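Local coordinates for protein Non-ribosomal peptide synthetase (Streptomyces halstedii, PDB 3WVN) that belongs to the ANL clan of AMP-binding enzymes, as a non-ribosomal peptide synthetase chain modelled with an aspartic acid in its ligand pocket, at residues E193-L198 against A212-Q217; I287-A292 against F312-A317; P387-V392 against L423-Y428. One frame throughout, in Å; residues are numbered along the deposited sequence.

Overall arrangement
The three contacts follow one another along the chain without overlapping, and no two of them touch. Contact 1 joins the strands of the hairpin 195-200/210-214; contact 2 belongs to the beta-alpha-beta unit built from strand 284-287, helix 289-300 and strand 311-314. They lie on opposite sides of the chain's centre, with their own centres 26 Å apart. Contact 2 supplies S315 and A316 to the pocket that holds the aspartic acid. Contact 3 reaches the same branched sheet as contact 2, at nearest atoms about 9 Å away, and its D427 side chain is about 9 Å from the ligand; for C213 of contact 1 the separation is about 10 Å.

Contact 1. Residues E193-L198 against A212-Q217; sequences EDLAVL and ACPHQQ
A196 and V197 both present their backbone N-H groups to the carbonyl of C213, which identifies a classic beta bulge in the hairpin formed by strands 195-200 and 210-214. The two bonds measure 2.8 Å from A196 N to C213 O and 3.1 Å from V197 N to C213 O; the V197 donor lies in the carbonyl plane, whereas that of A196 is tilted from it. C213 N returns a bond to V197 O at 2.8 Å. Beyond the bulge, L195 pairs with P214, which has no N-H to give and occupies the N-cap position of helix 215-229. The bonding is taken up again one residue later, where H215 N reaches D194 O at 3.0 Å.

Apolar contacts fill in around this ladder. A196 CB sits over one face of the H215 imidazole, 3.8 Å from the ring centroid and 18° off its normal, a CH-pi contact. With CG of H215 beside the backbone N (chi1 -82°), the ring hangs back over the 193-198 segment and turns an edge to D194 O. Away from the ring, CD2 of L195 bridges two residues, lying 4.0 Å from A212 CB and the same distance from P214 CG.

The polar ends of D194 and H215 find their partners beyond the two segments. D194 OD1 forms a salt bridge with R94, H215 ND1 is hydrogen-bonded to V47 N, and the ring of H48 meets that of H215 at about a right angle. Strand 121-125 runs beside strand 195-200, F122 being hydrogen-bonded to A196 and L198 through the backbone.

Between the segments, then, hydrogen bonding is carried by main-chain atoms alone; C213 O, gripped twice, holds the bulge, and the histidine's rotation is probably set jointly by A196 CB over one face and by the V47 N bond at ND1.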
ATOM      1  N   GLU A 193      -9.344 -15.543   5.000  1.00 50.55           N
ATOM      2  CA  GLU A 193      -9.745 -14.762   6.145  1.00 48.46           C
ATOM      3  C   GLU A 193      -8.612 -14.494   7.127  1.00 45.95           C
ATOM      4  O   GLU A 193      -8.798 -13.761   8.080  1.00 43.60           O
ATOM      5  CB  GLU A 193     -10.910 -15.448   6.881  1.00 53.11           C
ATOM      6  CG  GLU A 193     -12.210 -15.611   6.071  1.00 55.98           C
ATOM      7  CD  GLU A 193     -13.261 -16.452   6.807  1.00 61.27           C
ATOM      8  OE1 GLU A 193     -13.183 -16.506   8.064  1.00 62.55           O
ATOM      9  OE2 GLU A 193     -14.166 -17.044   6.154  1.00 59.92           O
ATOM     10  N   ASP A 194      -7.466 -15.119   6.924  1.00 44.51           N
ATOM     11  CA  ASP A 194      -6.285 -14.870   7.745  1.00 43.44           C
ATOM     12  C   ASP A 194      -5.781 -13.450   7.543  1.00 45.91           C
ATOM     13  O   ASP A 194      -5.780 -12.916   6.403  1.00 37.75           O
ATOM     14  CB  ASP A 194      -5.121 -15.771   7.305  1.00 45.49           C
ATOM     15  CG  ASP A 194      -5.281 -17.243   7.737  1.00 47.43           C
ATOM     16  OD1 ASP A 194      -6.218 -17.528   8.495  1.00 49.41           O
ATOM     17  OD2 ASP A 194      -4.470 -18.105   7.306  1.00 46.37           O
ATOM     18  N   LEU A 195      -5.261 -12.878   8.632  1.00 45.19           N
ATOM     19  CA  LEU A 195      -4.668 -11.580   8.566  1.00 43.55           C
ATOM     20  C   LEU A 195      -3.382 -11.682   7.764  1.00 40.29           C
ATOM     21  O   LEU A 195      -2.570 -12.599   7.960  1.00 35.42           O
ATOM     22  CB  LEU A 195      -4.377 -11.038   9.955  1.00 46.07           C
ATOM     23  CG  LEU A 195      -5.559 -10.785  10.878  1.00 46.61           C
ATOM     24  CD1 LEU A 195      -5.038 -10.119  12.148  1.00 47.95           C
ATOM     25  CD2 LEU A 195      -6.564  -9.874  10.222  1.00 46.23           C
ATOM     26  N   ALA A 196      -3.233 -10.717   6.855  1.00 37.32           N
ATOM     27  CA  ALA A 196      -2.002 -10.540   6.106  1.00 35.57           C
ATOM     28  C   ALA A 196      -1.143  -9.395   6.665  1.00 33.80           C
ATOM     29  O   ALA A 196       0.069  -9.478   6.686  1.00 31.91           O
ATOM     30  CB  ALA A 196      -2.339 -10.290   4.655  1.00 37.06           C
ATOM     31  N   VAL A 197      -1.769  -8.318   7.109  1.00 33.48           N
ATOM     32  CA  VAL A 197      -1.032  -7.129   7.486  1.00 32.94           C
ATOM     33  C   VAL A 197      -1.753  -6.393   8.590  1.00 33.13           C
ATOM     34  O   VAL A 197      -2.989  -6.349   8.597  1.00 33.59           O
ATOM     35  CB  VAL A 197      -0.979  -6.165   6.241  1.00 31.74           C
ATOM     36  CG1 VAL A 197      -0.141  -4.951   6.468  1.00 32.75           C
ATOM     37  CG2 VAL A 197      -0.426  -6.841   5.034  1.00 31.26           C
ATOM     38  N   LEU A 198      -0.981  -5.784   9.487  1.00 33.63           N
ATOM     39  CA  LEU A 198      -1.452  -4.715  10.375  1.00 35.16           C
ATOM     40  C   LEU A 198      -0.851  -3.402   9.929  1.00 34.52           C
ATOM     41  O   LEU A 198       0.345  -3.320   9.711  1.00 34.52           O
ATOM     42  CB  LEU A 198      -1.013  -4.949  11.841  1.00 36.42           C
ATOM     43  CG  LEU A 198      -1.280  -6.324  12.429  1.00 38.57           C
ATOM     44  CD1 LEU A 198      -0.924  -6.319  13.924  1.00 42.03           C
ATOM     45  CD2 LEU A 198      -2.717  -6.776  12.211  1.00 38.96           C
ATOM     46  N   ALA A 212      -6.526  -4.002  10.901  1.00 33.16           N
ATOM     47  CA  ALA A 212      -6.195  -5.408  10.800  1.00 36.37           C
ATOM     48  C   ALA A 212      -6.672  -5.867   9.482  1.00 35.65           C
ATOM     49  O   ALA A 212      -7.879  -5.874   9.278  1.00 36.97           O
ATOM     50  CB  ALA A 212      -6.898  -6.221  11.936  1.00 37.97           C
ATOM     51  N   CYS A 213      -5.752  -6.290   8.602  1.00 35.07           N
ATOM     52  CA  CYS A 213      -6.097  -6.517   7.195  1.00 33.99           C
ATOM     53  C   CYS A 213      -5.974  -7.948   6.724  1.00 33.16           C
ATOM     54  O   CYS A 213      -4.851  -8.443   6.521  1.00 31.38           O
ATOM     55  CB  CYS A 213      -5.233  -5.620   6.292  1.00 33.26           C
ATOM     56  SG  CYS A 213      -5.357  -3.888   6.712  1.00 34.44           S
ATOM     57  N   PRO A 214      -7.125  -8.616   6.499  1.00 33.87           N
ATOM     58  CA  PRO A 214      -7.144  -9.991   5.951  1.00 35.12           C
ATOM     59  C   PRO A 214      -6.796 -10.062   4.480  1.00 36.00           C
ATOM     60  O   PRO A 214      -7.020  -9.078   3.774  1.00 36.40           O
ATOM     61  CB  PRO A 214      -8.598 -10.464   6.138  1.00 35.12           C
ATOM     62  CG  PRO A 214      -9.168  -9.537   7.162  1.00 36.34           C
ATOM     63  CD  PRO A 214      -8.459  -8.196   6.924  1.00 34.78           C
ATOM     64  N   HIS A 215      -6.303 -11.215   4.037  1.00 34.71           N
ATOM     65  CA  HIS A 215      -5.948 -11.450   2.668  1.00 34.50           C
ATOM     66  C   HIS A 215      -7.022 -11.051   1.655  1.00 36.06           C
ATOM     67  O   HIS A 215      -6.705 -10.396   0.670  1.00 35.38           O
ATOM     68  CB  HIS A 215      -5.663 -12.928   2.471  1.00 35.37           C
ATOM     69  CG  HIS A 215      -4.290 -13.345   2.882  1.00 36.27           C
ATOM     70  ND1 HIS A 215      -3.271 -13.546   1.969  1.00 34.78           N
ATOM     71  CD2 HIS A 215      -3.768 -13.637   4.103  1.00 37.33           C
ATOM     72  CE1 HIS A 215      -2.172 -13.906   2.608  1.00 35.68           C
ATOM     73  NE2 HIS A 215      -2.446 -13.972   3.907  1.00 37.53           N
ATOM     74  N   GLN A 216      -8.251 -11.553   1.827  1.00 37.68           N
ATOM     75  CA  GLN A 216      -9.379 -11.350   0.867  1.00 39.51           C
ATOM     76  C   GLN A 216      -9.630  -9.880   0.538  1.00 35.14           C
ATOM     77  O   GLN A 216      -9.809  -9.517  -0.621  1.00 34.67           O
ATOM     78  CB  GLN A 216     -10.682 -11.790   1.505  1.00 42.56           C
ATOM     79  CG  GLN A 216     -10.954 -13.231   1.538  1.00 49.26           C
ATOM     80  CD  GLN A 216     -12.354 -13.499   2.034  1.00 47.60           C
ATOM     81  OE1 GLN A 216     -12.653 -13.293   3.179  1.00 48.23           O
ATOM     82  NE2 GLN A 216     -13.214 -13.934   1.141  1.00 50.76           N
ATOM     83  N   GLN A 217      -9.754  -9.081   1.605  1.00 35.13           N
ATOM     84  CA  GLN A 217      -9.981  -7.618   1.524  1.00 33.68           C
ATOM     85  C   GLN A 217      -8.889  -6.880   0.790  1.00 32.18           C
ATOM     86  O   GLN A 217      -9.154  -6.038  -0.025  1.00 31.91           O
ATOM     87  CB  GLN A 217     -10.093  -7.028   2.904  1.00 33.42           C
ATOM     88  CG  GLN A 217     -11.436  -7.185   3.510  1.00 35.51           C
ATOM     89  CD  GLN A 217     -11.508  -8.355   4.493  1.00 36.67           C
ATOM     90  OE1 GLN A 217     -11.104  -9.477   4.202  1.00 35.39           O
ATOM     91  NE2 GLN A 217     -12.044  -8.073   5.650  1.00 38.20           N
TER

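Contact 2. Residues I287-A292 against F312-A317. With ASP (aspartic acid), chain C.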
ATOM      1  N   ILE A 287       0.554  10.352  -5.763  1.00 25.12           N
ATOM      2  CA  ILE A 287       0.925  11.579  -5.203  1.00 26.52           C
ATOM      3  C   ILE A 287       0.109  11.833  -3.986  1.00 26.10           C
ATOM      4  O   ILE A 287      -0.998  11.272  -3.794  1.00 25.99           O
ATOM      5  CB  ILE A 287       0.708  12.800  -6.159  1.00 27.61           C
ATOM      6  CG1 ILE A 287      -0.685  12.784  -6.754  1.00 29.16           C
ATOM      7  CG2 ILE A 287       1.744  12.823  -7.257  1.00 28.53           C
ATOM      8  CD1 ILE A 287      -0.972  14.042  -7.553  1.00 29.65           C
ATOM      9  N   VAL A 288       0.638  12.774  -3.244  1.00 27.00           N
ATOM     10  CA  VAL A 288      -0.056  13.451  -2.169  1.00 31.13           C
ATOM     11  C   VAL A 288       0.132  14.949  -2.439  1.00 30.62           C
ATOM     12  O   VAL A 288       1.039  15.328  -3.207  1.00 32.11           O
ATOM     13  CB  VAL A 288       0.642  12.847  -0.897  1.00 34.32           C
ATOM     14  CG1 VAL A 288       1.565  13.785  -0.164  1.00 35.91           C
ATOM     15  CG2 VAL A 288      -0.350  12.082  -0.046  1.00 35.50           C
ATOM     16  N   PRO A 289      -0.743  15.818  -1.920  1.00 32.34           N
ATOM     17  CA  PRO A 289      -0.611  17.234  -2.367  1.00 32.29           C
ATOM     18  C   PRO A 289       0.780  17.904  -2.186  1.00 36.79           C
ATOM     19  O   PRO A 289       1.227  18.659  -3.067  1.00 38.23           O
ATOM     20  CB  PRO A 289      -1.635  17.923  -1.519  1.00 32.01           C
ATOM     21  CG  PRO A 289      -2.710  16.884  -1.350  1.00 31.84           C
ATOM     22  CD  PRO A 289      -1.990  15.607  -1.162  1.00 30.49           C
ATOM     23  N   SER A 290       1.496  17.605  -1.090  1.00 37.91           N
ATOM     24  CA  SER A 290       2.787  18.249  -0.865  1.00 38.45           C
ATOM     25  C   SER A 290       3.826  17.767  -1.887  1.00 37.65           C
ATOM     26  O   SER A 290       4.669  18.544  -2.362  1.00 39.15           O
ATOM     27  CB  SER A 290       3.292  18.009   0.559  1.00 38.33           C
ATOM     28  OG  SER A 290       3.410  16.622   0.787  1.00 44.42           O
ATOM     29  N   LEU A 291       3.745  16.483  -2.212  1.00 36.03           N
ATOM     30  CA  LEU A 291       4.623  15.869  -3.181  1.00 35.09           C
ATOM     31  C   LEU A 291       4.326  16.378  -4.604  1.00 35.34           C
ATOM     32  O   LEU A 291       5.239  16.569  -5.396  1.00 36.11           O
ATOM     33  CB  LEU A 291       4.452  14.365  -3.121  1.00 34.23           C
ATOM     34  CG  LEU A 291       5.215  13.556  -4.161  1.00 36.35           C
ATOM     35  CD1 LEU A 291       6.706  13.860  -4.111  1.00 39.03           C
ATOM     36  CD2 LEU A 291       4.949  12.073  -3.991  1.00 35.99           C
ATOM     37  N   ALA A 292       3.056  16.645  -4.908  1.00 37.52           N
ATOM     38  CA  ALA A 292       2.679  17.262  -6.184  1.00 37.80           C
ATOM     39  C   ALA A 292       3.240  18.695  -6.345  1.00 41.17           C
ATOM     40  O   ALA A 292       3.792  19.049  -7.406  1.00 44.71           O
ATOM     41  CB  ALA A 292       1.186  17.267  -6.286  1.00 35.75           C
ATOM     42  N   PHE A 312      -1.373  10.694 -12.474  1.00 23.29           N
ATOM     43  CA  PHE A 312      -1.077  10.986 -11.120  1.00 23.56           C
ATOM     44  C   PHE A 312      -2.356  10.620 -10.351  1.00 24.34           C
ATOM     45  O   PHE A 312      -3.464  11.061 -10.766  1.00 24.42           O
ATOM     46  CB  PHE A 312      -0.798  12.481 -10.920  1.00 23.68           C
ATOM     47  CG  PHE A 312       0.399  12.992 -11.653  1.00 24.29           C
ATOM     48  CD1 PHE A 312       1.677  12.847 -11.098  1.00 25.37           C
ATOM     49  CD2 PHE A 312       0.267  13.617 -12.868  1.00 25.77           C
ATOM     50  CE1 PHE A 312       2.784  13.298 -11.761  1.00 26.34           C
ATOM     51  CE2 PHE A 312       1.373  14.099 -13.563  1.00 27.44           C
ATOM     52  CZ  PHE A 312       2.630  13.949 -12.998  1.00 28.55           C
ATOM     53  N   THR A 313      -2.214   9.904  -9.229  1.00 23.89           N
ATOM     54  CA  THR A 313      -3.362   9.506  -8.424  1.00 25.12           C
ATOM     55  C   THR A 313      -3.171  10.018  -7.023  1.00 26.56           C
ATOM     56  O   THR A 313      -2.244   9.578  -6.320  1.00 25.05           O
ATOM     57  CB  THR A 313      -3.543   7.970  -8.352  1.00 24.70           C
ATOM     58  OG1 THR A 313      -2.341   7.344  -7.825  1.00 25.20           O
ATOM     59  CG2 THR A 313      -3.776   7.423  -9.702  1.00 24.43           C
ATOM     60  N   ASN A 314      -4.110  10.873  -6.609  1.00 27.08           N
ATOM     61  CA  ASN A 314      -3.995  11.602  -5.376  1.00 27.79           C
ATOM     62  C   ASN A 314      -5.009  11.136  -4.343  1.00 28.93           C
ATOM     63  O   ASN A 314      -6.188  10.961  -4.622  1.00 27.80           O
ATOM     64  CB  ASN A 314      -4.177  13.085  -5.588  1.00 28.74           C
ATOM     65  CG  ASN A 314      -4.021  13.867  -4.292  1.00 29.33           C
ATOM     66  OD1 ASN A 314      -2.907  14.222  -3.895  1.00 30.31           O
ATOM     67  ND2 ASN A 314      -5.125  14.073  -3.595  1.00 29.58           N
ATOM     68  N   SER A 315      -4.504  10.874  -3.137  1.00 29.51           N
ATOM     69  CA  SER A 315      -5.371  10.663  -2.025  1.00 30.55           C
ATOM     70  C   SER A 315      -4.717  11.247  -0.800  1.00 32.65           C
ATOM     71  O   SER A 315      -3.701  11.939  -0.890  1.00 33.84           O
ATOM     72  CB  SER A 315      -5.615   9.153  -1.802  1.00 30.55           C
ATOM     73  OG  SER A 315      -6.829   8.972  -1.088  1.00 29.65           O
ATOM     74  N   ALA A 316      -5.311  10.929   0.340  1.00 34.60           N
ATOM     75  CA  ALA A 316      -4.793  11.302   1.657  1.00 37.16           C
ATOM     76  C   ALA A 316      -5.192  12.733   2.001  1.00 37.45           C
ATOM     77  O   ALA A 316      -5.472  12.995   3.163  1.00 38.09           O
ATOM     78  CB  ALA A 316      -3.297  11.122   1.761  1.00 38.10           C
ATOM     79  N   ALA A 317      -5.234  13.646   1.021  1.00 35.06           N
ATOM     80  CA  ALA A 317      -5.611  15.046   1.300  1.00 33.87           C
ATOM     81  C   ALA A 317      -6.057  15.727   0.047  1.00 33.29           C
ATOM     82  O   ALA A 317      -5.899  15.196  -1.038  1.00 34.38           O
ATOM     83  CB  ALA A 317      -4.480  15.830   1.966  1.00 31.28           C
TER
HETATM   84  N   ASP C 601      -5.690   4.828   2.607  1.00 39.94           N
HETATM   85  CA  ASP C 601      -6.119   5.996   1.738  1.00 39.75           C
HETATM   86  C   ASP C 601      -6.039   5.715   0.251  1.00 37.61           C
HETATM   87  O   ASP C 601      -5.141   4.936  -0.184  1.00 35.87           O
HETATM   88  CB  ASP C 601      -5.306   7.253   2.049  1.00 39.68           C
HETATM   89  CG  ASP C 601      -5.132   7.500   3.589  1.00 45.43           C
HETATM   90  OD1 ASP C 601      -4.333   8.403   3.951  1.00 48.38           O
HETATM   91  OD2 ASP C 601      -5.763   6.786   4.417  1.00 42.78           O
HETATM   92  OXT ASP C 601      -6.865   6.300  -0.501  1.00 33.78           O
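In the beta-alpha-beta unit of strand 284-287, helix 289-300 and strand 311-314, I287 and N314 form a parallel bridge where the first strand hands over to the helix. Its backbone bond runs from I287 N to T313 O, 3.0 Å long and nearly straight at 172°, although the donor stands above the carbonyl plane. On one face of this pair I287 CD1 packs against F312 CB at 3.7 Å, and I287 CG1 lies across N314 CB.

CG of N314 points anti to the main-chain nitrogen (chi1 -179°), which sets the amide beside P289, the first residue of the helix. OD1 comes 3.2 Å from P289 CD, while ND2 donates to A317 O at 2.9 Å within the amide plane and thereby ties down the loop after the strand. V288, the N-cap residue, touches A316 through CG2 to CB at 3.6 Å, and W245 packs on both residues.

S315 OG donates to OXT of the bound aspartic acid at 2.7 Å, and A316 CB approaches the ligand's OD1. R347, D246 and K346 hold the ligand as well. A ligand site at the C-terminal ends of parallel strands is typical of open alpha/beta folds.

Contact 3. Residues P387-V392 against L423-Y428; sequences PGEITV and LHTGDY
An extended side chain, with CG of E389 opposite the main-chain nitrogen (chi1 -169°) and the chain straight beyond it, lays the carboxylate across H424 and the corner at G426. This is an antiparallel strand pairing interrupted by a beta bulge: E389 pairs with Y428 and T391 with H424, a shift of two residues. The carboxylate spans the irregularity. OE2 accepts from G426 N at 2.7 Å through its anti lone pair, and OE1 meets the edge of the H424 ring in a weak bond from ND1, 3.4 Å long. Over one face of that ring lies T391 CG2. Nearer the backbone, E389 CB rests over the face of the Y428 ring, 4.2 Å from its centroid and 28° off the normal.

T425 organises the corner. Its OG1, between the backbone N and carbonyl carbon (chi1 65°), donates to I390 O at 2.7 Å; the same carbonyl also accepts from T425 N at 3.1 Å. I390 N in turn bonds to D427 O at 2.9 Å, and V392 and L423 close the far end with a reciprocal backbone pair.

Outside the segments, T425 O is bonded to Q342 of the aspartic acid pocket and D427 OD2 to Y340, which ties this corner to the pocket region. T425 OG1 also accepts from D427 N at 2.8 Å, completing an ST turn.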
ATOM      1  N   PRO A 387     -26.467  16.219   3.400  1.00 62.30           N
ATOM      2  CA  PRO A 387     -25.233  15.932   4.188  1.00 59.91           C
ATOM      3  C   PRO A 387     -25.506  15.024   5.380  1.00 56.67           C
ATOM      4  O   PRO A 387     -26.536  15.130   6.024  1.00 62.07           O
ATOM      5  CB  PRO A 387     -24.774  17.313   4.659  1.00 60.99           C
ATOM      6  CG  PRO A 387     -25.390  18.284   3.691  1.00 63.92           C
ATOM      7  CD  PRO A 387     -26.718  17.676   3.307  1.00 64.86           C
ATOM      8  N   GLY A 388     -24.584  14.118   5.633  1.00 53.33           N
ATOM      9  CA  GLY A 388     -24.639  13.135   6.724  1.00 51.16           C
ATOM     10  C   GLY A 388     -23.259  12.472   6.874  1.00 48.32           C
ATOM     11  O   GLY A 388     -22.309  12.864   6.215  1.00 46.28           O
ATOM     12  N   GLU A 389     -23.152  11.460   7.732  1.00 48.58           N
ATOM     13  CA  GLU A 389     -21.897  10.747   7.889  1.00 46.36           C
ATOM     14  C   GLU A 389     -21.663   9.781   6.717  1.00 44.81           C
ATOM     15  O   GLU A 389     -22.533   8.997   6.345  1.00 42.95           O
ATOM     16  CB  GLU A 389     -21.807   9.982   9.205  1.00 48.00           C
ATOM     17  CG  GLU A 389     -20.386   9.469   9.459  1.00 48.36           C
ATOM     18  CD  GLU A 389     -20.238   8.587  10.681  1.00 48.94           C
ATOM     19  OE1 GLU A 389     -21.274   8.286  11.332  1.00 49.60           O
ATOM     20  OE2 GLU A 389     -19.082   8.150  10.944  1.00 46.88           O
ATOM     21  N   ILE A 390     -20.447   9.813   6.185  1.00 42.23           N
ATOM     22  CA  ILE A 390     -20.079   8.954   5.093  1.00 39.92           C
ATOM     23  C   ILE A 390     -19.838   7.589   5.700  1.00 42.30           C
ATOM     24  O   ILE A 390     -19.045   7.435   6.650  1.00 41.00           O
ATOM     25  CB  ILE A 390     -18.856   9.482   4.340  1.00 40.64           C
ATOM     26  CG1 ILE A 390     -19.173  10.840   3.699  1.00 39.65           C
ATOM     27  CG2 ILE A 390     -18.417   8.496   3.257  1.00 40.78           C
ATOM     28  CD1 ILE A 390     -17.970  11.698   3.406  1.00 38.69           C
ATOM     29  N   THR A 391     -20.526   6.595   5.146  1.00 41.82           N
ATOM     30  CA  THR A 391     -20.449   5.226   5.636  1.00 41.45           C
ATOM     31  C   THR A 391     -20.258   4.366   4.434  1.00 39.39           C
ATOM     32  O   THR A 391     -20.593   4.742   3.324  1.00 38.61           O
ATOM     33  CB  THR A 391     -21.665   4.748   6.423  1.00 45.02           C
ATOM     34  OG1 THR A 391     -22.722   4.329   5.560  1.00 44.22           O
ATOM     35  CG2 THR A 391     -22.143   5.826   7.288  1.00 47.93           C
ATOM     36  N   VAL A 392     -19.657   3.231   4.659  1.00 38.55           N
ATOM     37  CA  VAL A 392     -19.113   2.456   3.584  1.00 38.29           C
ATOM     38  C   VAL A 392     -19.396   1.011   3.886  1.00 39.17           C
ATOM     39  O   VAL A 392     -19.210   0.558   4.992  1.00 38.81           O
ATOM     40  CB  VAL A 392     -17.582   2.651   3.480  1.00 36.58           C
ATOM     41  CG1 VAL A 392     -17.014   1.724   2.437  1.00 36.21           C
ATOM     42  CG2 VAL A 392     -17.258   4.087   3.118  1.00 36.21           C
ATOM     43  N   LEU A 423     -18.601   0.561   7.855  1.00 47.97           N
ATOM     44  CA  LEU A 423     -17.554   1.458   8.345  1.00 48.03           C
ATOM     45  C   LEU A 423     -18.123   2.824   8.434  1.00 47.06           C
ATOM     46  O   LEU A 423     -18.599   3.350   7.431  1.00 44.68           O
ATOM     47  CB  LEU A 423     -16.337   1.500   7.385  1.00 47.44           C
ATOM     48  CG  LEU A 423     -15.267   2.572   7.670  1.00 48.36           C
ATOM     49  CD1 LEU A 423     -14.584   2.294   9.004  1.00 48.56           C
ATOM     50  CD2 LEU A 423     -14.249   2.701   6.533  1.00 47.81           C
ATOM     51  N   HIS A 424     -18.030   3.424   9.623  1.00 49.83           N
ATOM     52  CA  HIS A 424     -18.458   4.808   9.843  1.00 51.91           C
ATOM     53  C   HIS A 424     -17.187   5.620   9.862  1.00 52.27           C
ATOM     54  O   HIS A 424     -16.332   5.422  10.719  1.00 53.37           O
ATOM     55  CB  HIS A 424     -19.201   4.932  11.181  1.00 54.07           C
ATOM     56  CG  HIS A 424     -20.536   4.262  11.173  1.00 55.86           C
ATOM     57  ND1 HIS A 424     -21.735   4.950  11.269  1.00 57.58           N
ATOM     58  CD2 HIS A 424     -20.861   2.955  11.017  1.00 55.42           C
ATOM     59  CE1 HIS A 424     -22.736   4.086  11.227  1.00 57.25           C
ATOM     60  NE2 HIS A 424     -22.234   2.873  11.062  1.00 58.57           N
ATOM     61  N   THR A 425     -17.055   6.508   8.905  1.00 46.84           N
ATOM     62  CA  THR A 425     -15.797   7.168   8.686  1.00 45.48           C
ATOM     63  C   THR A 425     -15.545   8.347   9.610  1.00 47.09           C
ATOM     64  O   THR A 425     -14.421   8.814   9.719  1.00 45.62           O
ATOM     65  CB  THR A 425     -15.728   7.750   7.256  1.00 42.56           C
ATOM     66  OG1 THR A 425     -16.705   8.789   7.090  1.00 41.99           O
ATOM     67  CG2 THR A 425     -15.906   6.651   6.216  1.00 41.42           C
ATOM     68  N   GLY A 426     -16.619   8.891  10.185  1.00 50.70           N
ATOM     69  CA  GLY A 426     -16.586  10.188  10.808  1.00 46.65           C
ATOM     70  C   GLY A 426     -16.309  11.330   9.855  1.00 47.87           C
ATOM     71  O   GLY A 426     -16.057  12.426  10.331  1.00 50.84           O
ATOM     72  N   ASP A 427     -16.349  11.130   8.526  1.00 45.24           N
ATOM     73  CA  ASP A 427     -16.340  12.279   7.621  1.00 45.10           C
ATOM     74  C   ASP A 427     -17.768  12.586   7.302  1.00 46.22           C
ATOM     75  O   ASP A 427     -18.616  11.715   7.414  1.00 46.54           O
ATOM     76  CB  ASP A 427     -15.512  12.052   6.363  1.00 43.77           C
ATOM     77  CG  ASP A 427     -14.059  11.826   6.691  1.00 44.60           C
ATOM     78  OD1 ASP A 427     -13.591  12.504   7.601  1.00 46.19           O
ATOM     79  OD2 ASP A 427     -13.385  10.978   6.070  1.00 46.69           O
ATOM     80  N   TYR A 428     -18.056  13.831   6.941  1.00 46.43           N
ATOM     81  CA  TYR A 428     -19.421  14.180   6.626  1.00 45.98           C
ATOM     82  C   TYR A 428     -19.514  14.703   5.198  1.00 45.90           C
ATOM     83  O   TYR A 428     -18.648  15.429   4.714  1.00 44.20           O
ATOM     84  CB  TYR A 428     -19.995  15.187   7.644  1.00 47.39           C
ATOM     85  CG  TYR A 428     -20.335  14.545   8.960  1.00 47.21           C
ATOM     86  CD1 TYR A 428     -21.624  14.173   9.267  1.00 48.51           C
ATOM     87  CD2 TYR A 428     -19.347  14.305   9.891  1.00 48.48           C
ATOM     88  CE1 TYR A 428     -21.925  13.562  10.472  1.00 50.26           C
ATOM     89  CE2 TYR A 428     -19.613  13.684  11.088  1.00 50.20           C
ATOM     90  CZ  TYR A 428     -20.906  13.314  11.374  1.00 52.75           C
ATOM     91  OH  TYR A 428     -21.156  12.753  12.604  1.00 57.07           O
TER